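Local coordinates for protein concanavalin B (Canavalia ensiformis, PDB 6CAF) that may act as a carbohydrate-binding protein of the jack bean seed, built on the barrel of family 18 chitinases, at residues D62-E67 and G113-C118; G109-T114 and D154-V159; S185-C190 and F210-N215. One frame throughout, in Å; residues are numbered along the deposited sequence.

Overall arrangement
All three lie at or just past the ends of strands of this family 18 TIM barrel, contact 1 adding the short strand 114-115 beside strand 55-64. Contacts 1 and 2, centres about 9 Å apart, share Gly113 and Thr114, and the hydroxyl of Tyr115 reaches from contact 1 to the backbone of contact 2. Contact 3 centres about 13 Å from contact 2, and they touch where Gln156 CB lies 3.4 Å from Arg212 NH2. Contacts 1 and 3, about 21 Å between centres, do not touch. Contact 2 holds the end of the sequence matching the family's catalytic motif, with Gln156 where active chitinases carry a glutamate, so contacts 2 and 3 probably border the corresponding cleft.

Contact 1 of 3, residues D62-E67 and G113-C118; sequences DKFGCE and GTYSAC
Residues 62-67 and 113-118 run side by side in the same direction, Lys63 bridging to Thr114 and Phe64 to Tyr115; Ser116 N bonds to Phe64 O at 3.0 Å, and two weak bonds, Thr114 N to Asp62 O and Phe64 N to Thr114 O, continue the ladder. Phe64 and Tyr115 lie on one face of this short pairing. The CG of Phe64 sits between its backbone N and carbonyl carbon (chi1 59°), and the ring receives Tyr115 CB over one face, 3.9 Å from the centroid, in a CH-pi contact. At the ring's edge CD1 comes to 3.2 Å from Ser116 O. An alanine in place of Phe64 would probably lose the CH-pi contact with Tyr115 CB and open a gap toward Tyr122, Leu126 and Trp164. Tyr115 in turn meets Asp62 O at its own ring edge, through CD2 at 3.6 Å. Farther along, the Cys66 and Cys118 sulfurs close a disulfide (chi3 106°) that ties the two segments covalently, while Ser116 OG accepts from Cys118 N at 3.0 Å in an ST turn just before it. Tyr115 OH bonds to Gly110 O and to the backbone N of Gln156 and Lys157. Helix 120-135 packs on Phe64 through Tyr122 and Leu126, and Trp164 of helix 164-178 touches Phe64, Tyr115 and Ala117.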
loop_
_atom_site.group_PDB
_atom_site.type_symbol
_atom_site.label_atom_id
_atom_site.label_comp_id
_atom_site.label_asym_id
_atom_site.label_seq_id
_atom_site.Cartn_x
_atom_site.Cartn_y
_atom_site.Cartn_z
ATOM N N ASP A 62 -12.519 4.807 0.783
ATOM C CA ASP A 62 -13.001 4.387 -0.514
ATOM C C ASP A 62 -14.248 5.080 -1.013
ATOM O O ASP A 62 -14.783 4.656 -2.036
ATOM C CB ASP A 62 -13.213 2.888 -0.556
ATOM C CG ASP A 62 -14.306 2.434 0.334
ATOM O OD1 ASP A 62 -14.904 3.215 1.100
ATOM O OD2 ASP A 62 -14.597 1.227 0.288
ATOM N N LYS A 63 -14.656 6.168 -0.367
ATOM C CA LYS A 63 -15.833 6.920 -0.783
ATOM C C LYS A 63 -15.494 8.402 -0.721
ATOM O O LYS A 63 -15.529 9.024 0.337
ATOM C CB LYS A 63 -17.052 6.582 0.066
ATOM C CG LYS A 63 -17.758 5.318 -0.385
ATOM C CD LYS A 63 -18.815 4.877 0.616
ATOM C CE LYS A 63 -18.365 3.621 1.341
ATOM N NZ LYS A 63 -17.485 3.885 2.515
ATOM N N PHE A 64 -15.122 8.945 -1.873
ATOM C CA PHE A 64 -14.787 10.349 -1.976
ATOM C C PHE A 64 -14.965 10.774 -3.419
ATOM O O PHE A 64 -14.979 9.927 -4.311
ATOM C CB PHE A 64 -13.402 10.671 -1.394
ATOM C CG PHE A 64 -12.259 9.943 -2.029
ATOM C CD1 PHE A 64 -11.668 10.407 -3.180
ATOM C CD2 PHE A 64 -11.715 8.826 -1.419
ATOM C CE1 PHE A 64 -10.598 9.774 -3.749
ATOM C CE2 PHE A 64 -10.633 8.180 -1.985
ATOM C CZ PHE A 64 -10.077 8.659 -3.141
ATOM N N GLY A 65 -15.065 12.082 -3.652
ATOM C CA GLY A 65 -15.366 12.618 -4.964
ATOM C C GLY A 65 -15.996 13.962 -4.804
ATOM O O GLY A 65 -16.078 14.495 -3.712
ATOM N N CYS A 66 -16.433 14.529 -5.922
ATOM C CA CYS A 66 -16.695 15.953 -6.018
ATOM C C CYS A 66 -17.539 16.542 -4.910
ATOM O O CYS A 66 -17.280 17.652 -4.389
ATOM C CB CYS A 66 -17.384 16.311 -7.373
ATOM S SG CYS A 66 -16.448 15.865 -8.851
ATOM N N GLU A 67 -18.592 15.867 -4.532
ATOM C CA GLU A 67 -19.501 16.512 -3.569
ATOM C C GLU A 67 -19.344 15.941 -2.165
ATOM O O GLU A 67 -20.188 16.166 -1.305
ATOM C CB GLU A 67 -20.947 16.409 -4.027
ATOM C CG GLU A 67 -21.248 17.214 -5.288
ATOM C CD GLU A 67 -20.911 18.688 -5.140
ATOM O OE1 GLU A 67 -21.850 19.495 -4.950
ATOM O OE2 GLU A 67 -19.708 19.040 -5.206
ATOM N N GLY A 113 -16.054 0.383 -3.398
ATOM C CA GLY A 113 -16.355 1.781 -3.161
ATOM C C GLY A 113 -16.536 2.561 -4.448
ATOM O O GLY A 113 -16.466 2.028 -5.554
ATOM N N THR A 114 -16.748 3.858 -4.268
ATOM C CA THR A 114 -16.950 4.798 -5.345
ATOM C C THR A 114 -16.023 5.948 -5.028
ATOM O O THR A 114 -16.302 6.769 -4.124
ATOM C CB THR A 114 -18.394 5.313 -5.367
ATOM O OG1 THR A 114 -19.292 4.211 -5.518
ATOM C CG2 THR A 114 -18.581 6.313 -6.493
ATOM N N TYR A 115 -14.903 6.002 -5.739
ATOM C CA TYR A 115 -13.914 7.006 -5.429
ATOM C C TYR A 115 -13.380 7.665 -6.680
ATOM O O TYR A 115 -13.111 7.014 -7.683
ATOM C CB TYR A 115 -12.798 6.425 -4.557
ATOM C CG TYR A 115 -12.107 5.192 -5.064
ATOM C CD1 TYR A 115 -10.985 5.278 -5.872
ATOM C CD2 TYR A 115 -12.542 3.915 -4.702
ATOM C CE1 TYR A 115 -10.318 4.161 -6.288
ATOM C CE2 TYR A 115 -11.864 2.804 -5.127
ATOM C CZ TYR A 115 -10.751 2.915 -5.921
ATOM O OH TYR A 115 -10.025 1.816 -6.325
ATOM N N SER A 116 -13.193 8.973 -6.561
ATOM C CA SER A 116 -12.719 9.805 -7.637
ATOM C C SER A 116 -11.989 11.003 -7.088
ATOM O O SER A 116 -12.432 11.584 -6.101
ATOM C CB SER A 116 -13.893 10.310 -8.485
ATOM O OG SER A 116 -13.431 11.125 -9.556
ATOM N N ALA A 117 -10.891 11.370 -7.738
ATOM C CA ALA A 117 -10.215 12.596 -7.415
ATOM C C ALA A 117 -10.919 13.831 -7.998
ATOM O O ALA A 117 -10.575 14.961 -7.635
ATOM C CB ALA A 117 -8.773 12.524 -7.863
ATOM N N CYS A 118 -11.889 13.584 -8.887
ATOM C CA CYS A 118 -12.892 14.569 -9.354
ATOM C C CYS A 118 -12.386 15.637 -10.303
ATOM O O CYS A 118 -12.889 15.764 -11.421
ATOM C CB CYS A 118 -13.576 15.259 -8.120
ATOM S SG CYS A 118 -14.617 16.704 -8.507
#

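Contact 2 of 3, residues G109-T114 and D154-V159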
loop_
_atom_site.group_PDB
_atom_site.type_symbol
_atom_site.label_atom_id
_atom_site.label_comp_id
_atom_site.label_asym_id
_atom_site.label_seq_id
_atom_site.Cartn_x
_atom_site.Cartn_y
_atom_site.Cartn_z
ATOM N N GLY A 109 -8.763 4.162 -1.909
ATOM C CA GLY A 109 -9.243 3.392 -3.047
ATOM C C GLY A 109 -9.569 1.961 -2.666
ATOM O O GLY A 109 -10.427 1.718 -1.826
ATOM N N GLY A 110 -8.866 1.018 -3.290
ATOM C CA GLY A 110 -9.086 -0.398 -3.064
ATOM C C GLY A 110 -10.065 -1.011 -4.041
ATOM O O GLY A 110 -10.469 -0.397 -5.029
ATOM N N PRO A 111 -10.459 -2.249 -3.775
ATOM C CA PRO A 111 -11.260 -3.013 -4.736
ATOM C C PRO A 111 -12.742 -2.693 -4.743
ATOM O O PRO A 111 -13.460 -3.186 -5.608
ATOM C CB PRO A 111 -11.052 -4.457 -4.291
ATOM C CG PRO A 111 -10.694 -4.358 -2.860
ATOM C CD PRO A 111 -9.923 -3.094 -2.695
ATOM N N LYS A 112 -13.193 -1.875 -3.801
ATOM C CA LYS A 112 -14.612 -1.559 -3.637
ATOM C C LYS A 112 -14.823 -0.048 -3.510
ATOM O O LYS A 112 -13.920 0.696 -3.463
ATOM C CB LYS A 112 -15.206 -2.253 -2.364
ATOM C CG LYS A 112 -14.983 -3.739 -2.223
ATOM C CD LYS A 112 -15.719 -4.267 -0.999
ATOM C CE LYS A 112 -15.581 -5.778 -0.889
ATOM N NZ LYS A 112 -14.225 -6.166 -0.408
ATOM N N GLY A 113 -16.054 0.383 -3.398
ATOM C CA GLY A 113 -16.355 1.781 -3.161
ATOM C C GLY A 113 -16.536 2.561 -4.448
ATOM O O GLY A 113 -16.466 2.028 -5.554
ATOM N N THR A 114 -16.748 3.858 -4.268
ATOM C CA THR A 114 -16.950 4.798 -5.345
ATOM C C THR A 114 -16.023 5.948 -5.028
ATOM O O THR A 114 -16.302 6.769 -4.124
ATOM C CB THR A 114 -18.394 5.313 -5.367
ATOM O OG1 THR A 114 -19.292 4.211 -5.518
ATOM C CG2 THR A 114 -18.581 6.313 -6.493
ATOM N N ASP A 154 -4.073 3.263 -3.720
ATOM C CA ASP A 154 -4.420 1.930 -4.226
ATOM C C ASP A 154 -5.560 2.090 -5.238
ATOM O O ASP A 154 -6.714 1.669 -5.020
ATOM C CB ASP A 154 -4.769 0.965 -3.090
ATOM C CG ASP A 154 -4.707 -0.476 -3.490
ATOM O OD1 ASP A 154 -4.629 -0.790 -4.692
ATOM O OD2 ASP A 154 -4.796 -1.330 -2.575
ATOM N N ILE A 155 -5.233 2.750 -6.333
ATOM C CA ILE A 155 -6.239 3.204 -7.264
ATOM C C ILE A 155 -6.451 2.126 -8.313
ATOM O O ILE A 155 -5.826 2.122 -9.374
ATOM C CB ILE A 155 -5.855 4.563 -7.869
ATOM C CG1 ILE A 155 -5.508 5.597 -6.766
ATOM C CG2 ILE A 155 -6.932 5.078 -8.806
ATOM C CD1 ILE A 155 -6.548 5.747 -5.698
ATOM N N GLN A 156 -7.314 1.175 -7.982
ATOM C CA GLN A 156 -7.465 0.009 -8.798
ATOM C C GLN A 156 -8.794 -0.073 -9.512
ATOM O O GLN A 156 -8.918 -0.766 -10.519
ATOM C CB GLN A 156 -7.115 -1.274 -8.039
ATOM C CG GLN A 156 -7.585 -1.472 -6.679
ATOM C CD GLN A 156 -7.393 -2.862 -6.198
ATOM O OE1 GLN A 156 -8.158 -3.741 -6.544
ATOM N NE2 GLN A 156 -6.348 -3.081 -5.422
ATOM N N LYS A 157 -9.766 0.660 -9.000
ATOM C CA LYS A 157 -11.109 0.643 -9.495
ATOM C C LYS A 157 -11.756 1.994 -9.201
ATOM O O LYS A 157 -12.803 2.056 -8.557
ATOM C CB LYS A 157 -11.888 -0.515 -8.831
ATOM C CG LYS A 157 -13.233 -0.782 -9.458
ATOM C CD LYS A 157 -14.190 -1.546 -8.547
ATOM C CE LYS A 157 -14.338 -0.959 -7.142
ATOM N NZ LYS A 157 -14.580 0.507 -7.059
ATOM N N PRO A 158 -11.136 3.092 -9.688
ATOM C CA PRO A 158 -11.730 4.394 -9.541
ATOM C C PRO A 158 -12.839 4.605 -10.530
ATOM O O PRO A 158 -12.984 3.836 -11.473
ATOM C CB PRO A 158 -10.592 5.346 -9.870
ATOM C CG PRO A 158 -9.866 4.592 -10.954
ATOM C CD PRO A 158 -9.912 3.149 -10.493
ATOM N N VAL A 159 -13.602 5.671 -10.340
ATOM C CA VAL A 159 -14.573 6.027 -11.355
ATOM C C VAL A 159 -13.820 6.168 -12.672
ATOM O O VAL A 159 -14.165 5.535 -13.685
ATOM C CB VAL A 159 -15.275 7.345 -11.012
ATOM C CG1 VAL A 159 -16.184 7.766 -12.162
ATOM C CG2 VAL A 159 -16.051 7.231 -9.696
HETATM O O HOH W 1 -14.724 3.844 -7.694
#
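Gly113 O is gripped by the ammonium of Lys157, whose NZ stands 2.9 Å away and tilted from the carbonyl plane, and more weakly by a water that donates to it. The water, donating also to Lys157 O at 2.8 Å, bridges the two carbonyls, weakly on the Gly113 side. The lysine gets there by folding over: CG leaves anti to the backbone N, and the turn at chi4 (48°) brings NZ round to Gly113 O. Nearer the barrel, Gly110 N gives a nearly straight bond to Asp154 O, 2.8 Å long, where strands 103-109 and 150-154 end as parallel neighbours. A side chain on Gly109 would run into that same Asp154 O. Asp154 and Gln156 fall at the end of the stretch that matches the catalytic signature of family 18, with Gln156 in the place that active chitinases give to the acid. Its NE2 donates to Asp154 OD1 at 3.0 Å in a straight bond, lying in the amide's own plane but arriving from above the carboxylate; this fixes the turn of the amide. Gln156 CG lies 3.5 Å from Gly110 O, and OE1 rests against Pro111, 3.7 Å from its CB. Asp154 OD1 has a long, weak ion pair with Arg212 as well. At the far end of the loops Thr114 CG2 meets Val159 CG2 at 4.2 Å.

Contact 3 of 3, residues S185-C190 and F210-N215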
loop_
_atom_site.group_PDB
_atom_site.type_symbol
_atom_site.label_atom_id
_atom_site.label_comp_id
_atom_site.label_asym_id
_atom_site.label_seq_id
_atom_site.Cartn_x
_atom_site.Cartn_y
_atom_site.Cartn_z
ATOM N N SER A 185 2.767 6.776 -1.599
ATOM C CA SER A 185 2.996 5.500 -2.290
ATOM C C SER A 185 1.834 5.157 -3.177
ATOM O O SER A 185 0.762 5.752 -3.067
ATOM C CB SER A 185 3.253 4.408 -1.282
ATOM O OG SER A 185 2.177 4.202 -0.436
ATOM N N ALA A 186 2.062 4.188 -4.054
ATOM C CA ALA A 186 1.058 3.747 -5.013
ATOM C C ALA A 186 1.075 2.245 -5.154
ATOM O O ALA A 186 2.112 1.614 -4.932
ATOM C CB ALA A 186 1.297 4.364 -6.355
ATOM N N ALA A 187 -0.057 1.699 -5.588
ATOM C CA ALA A 187 -0.165 0.257 -5.901
ATOM C C ALA A 187 -0.763 0.074 -7.295
ATOM O O ALA A 187 -1.941 -0.263 -7.439
ATOM C CB ALA A 187 -0.989 -0.480 -4.867
ATOM N N PRO A 188 0.038 0.295 -8.334
ATOM C CA PRO A 188 -0.436 0.010 -9.696
ATOM C C PRO A 188 -0.557 -1.483 -9.962
ATOM O O PRO A 188 0.044 -2.301 -9.266
ATOM C CB PRO A 188 0.652 0.634 -10.565
ATOM C CG PRO A 188 1.889 0.434 -9.748
ATOM C CD PRO A 188 1.455 0.686 -8.321
ATOM N N GLY A 189 -1.266 -1.806 -11.031
ATOM C CA GLY A 189 -1.234 -3.165 -11.555
ATOM C C GLY A 189 0.110 -3.487 -12.184
ATOM O O GLY A 189 0.928 -2.623 -12.378
ATOM N N CYS A 190 0.338 -4.747 -12.499
ATOM C CA CYS A 190 1.655 -5.137 -12.950
ATOM C C CYS A 190 1.971 -4.906 -14.397
ATOM O O CYS A 190 3.147 -4.980 -14.751
ATOM C CB CYS A 190 2.025 -6.557 -12.543
ATOM S SG CYS A 190 0.923 -7.867 -13.019
ATOM N N PHE A 210 4.290 -0.090 -5.062
ATOM C CA PHE A 210 3.956 -1.458 -4.712
ATOM C C PHE A 210 3.228 -2.086 -5.904
ATOM O O PHE A 210 2.036 -1.876 -6.086
ATOM C CB PHE A 210 3.053 -1.450 -3.471
ATOM C CG PHE A 210 3.718 -0.949 -2.229
ATOM C CD1 PHE A 210 3.757 0.394 -1.926
ATOM C CD2 PHE A 210 4.337 -1.831 -1.361
ATOM C CE1 PHE A 210 4.368 0.843 -0.777
ATOM C CE2 PHE A 210 4.956 -1.379 -0.209
ATOM C CZ PHE A 210 5.005 -0.030 0.067
ATOM N N VAL A 211 3.962 -2.794 -6.746
ATOM C CA VAL A 211 3.390 -3.287 -7.980
ATOM C C VAL A 211 2.601 -4.558 -7.696
ATOM O O VAL A 211 3.134 -5.509 -7.119
ATOM C CB VAL A 211 4.496 -3.559 -8.990
ATOM C CG1 VAL A 211 3.901 -4.091 -10.289
ATOM C CG2 VAL A 211 5.306 -2.305 -9.282
ATOM N N ARG A 212 1.349 -4.581 -8.136
ATOM C CA ARG A 212 0.470 -5.711 -7.851
ATOM C C ARG A 212 0.651 -6.826 -8.867
ATOM O O ARG A 212 0.047 -6.823 -9.944
ATOM C CB ARG A 212 -0.983 -5.243 -7.797
ATOM C CG ARG A 212 -1.250 -4.287 -6.664
ATOM C CD ARG A 212 -2.706 -3.901 -6.530
ATOM N NE ARG A 212 -3.046 -2.839 -7.426
ATOM C CZ ARG A 212 -3.756 -2.952 -8.538
ATOM N NH1 ARG A 212 -4.237 -4.105 -8.921
ATOM N NH2 ARG A 212 -3.968 -1.880 -9.263
ATOM N N PHE A 213 1.519 -7.755 -8.509
ATOM C CA PHE A 213 1.864 -8.870 -9.388
ATOM C C PHE A 213 0.888 -10.037 -9.180
ATOM O O PHE A 213 1.276 -11.139 -8.824
ATOM C CB PHE A 213 3.315 -9.344 -9.136
ATOM C CG PHE A 213 4.374 -8.359 -9.577
ATOM C CD1 PHE A 213 4.696 -8.209 -10.912
ATOM C CD2 PHE A 213 5.058 -7.611 -8.661
ATOM C CE1 PHE A 213 5.694 -7.343 -11.318
ATOM C CE2 PHE A 213 6.041 -6.749 -9.062
ATOM C CZ PHE A 213 6.336 -6.589 -10.393
ATOM N N TYR A 214 -0.397 -9.790 -9.405
ATOM C CA TYR A 214 -1.375 -10.849 -9.262
ATOM C C TYR A 214 -2.646 -10.411 -9.960
ATOM O O TYR A 214 -2.824 -9.226 -10.297
ATOM C CB TYR A 214 -1.614 -11.186 -7.767
ATOM C CG TYR A 214 -2.078 -10.037 -6.889
ATOM C CD1 TYR A 214 -1.186 -9.160 -6.356
ATOM C CD2 TYR A 214 -3.411 -9.900 -6.518
ATOM C CE1 TYR A 214 -1.605 -8.108 -5.556
ATOM C CE2 TYR A 214 -3.823 -8.898 -5.648
ATOM C CZ TYR A 214 -2.915 -7.978 -5.192
ATOM O OH TYR A 214 -3.327 -6.949 -4.358
ATOM N N ASN A 215 -3.516 -11.388 -10.187
ATOM C CA ASN A 215 -4.727 -11.182 -10.967
ATOM C C ASN A 215 -4.428 -10.617 -12.374
ATOM O O ASN A 215 -5.216 -9.871 -12.938
ATOM C CB ASN A 215 -5.760 -10.378 -10.163
ATOM C CG ASN A 215 -6.262 -11.138 -8.881
ATOM O OD1 ASN A 215 -6.234 -12.399 -8.790
ATOM N ND2 ASN A 215 -6.708 -10.359 -7.872
HETATM O O HOH W 2 -2.330 -6.431 -11.573
#
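This is a buried strand-to-strand contact of a beta-alpha-beta unit, joining the ends of the parallel strands 183-186 and 208-212 and the loops that follow, with Arg212 and Ala187 meeting at its middle. Backbone bonds from Phe210 N to Ala186 O (2.8 Å) and from Arg212 N to Pro188 O (2.9 Å) set the register. The guanidinium then grips Ala187 O side-on: NE at 2.8 Å and NH2 at 3.2 Å both give to this one atom, which lies near the guanidinium plane. A bend at chi3 (-83°) brings NE round to Ala187 O of the adjoining segment, and Gly189 CA packs over one face of the group toward its rim. Beyond it, Cys190 CB wedges in beside Phe213, 3.5 Å from CD1, and Val211 CG1 lies 3.8 Å from the same CB. At the other end the Phe210 ring turns its edge to Ser185 CB, 3.8 Å from CE1. Cys190 is tied by a disulfide to Cys219. Phe210 stacks on Phe248 of strand 247-252, whose Glu250 touches Ala187 and Arg212, while helix 227-239 covers Pro188 and Val211 with Trp236 and Phe213 with Ile229 and Ala232.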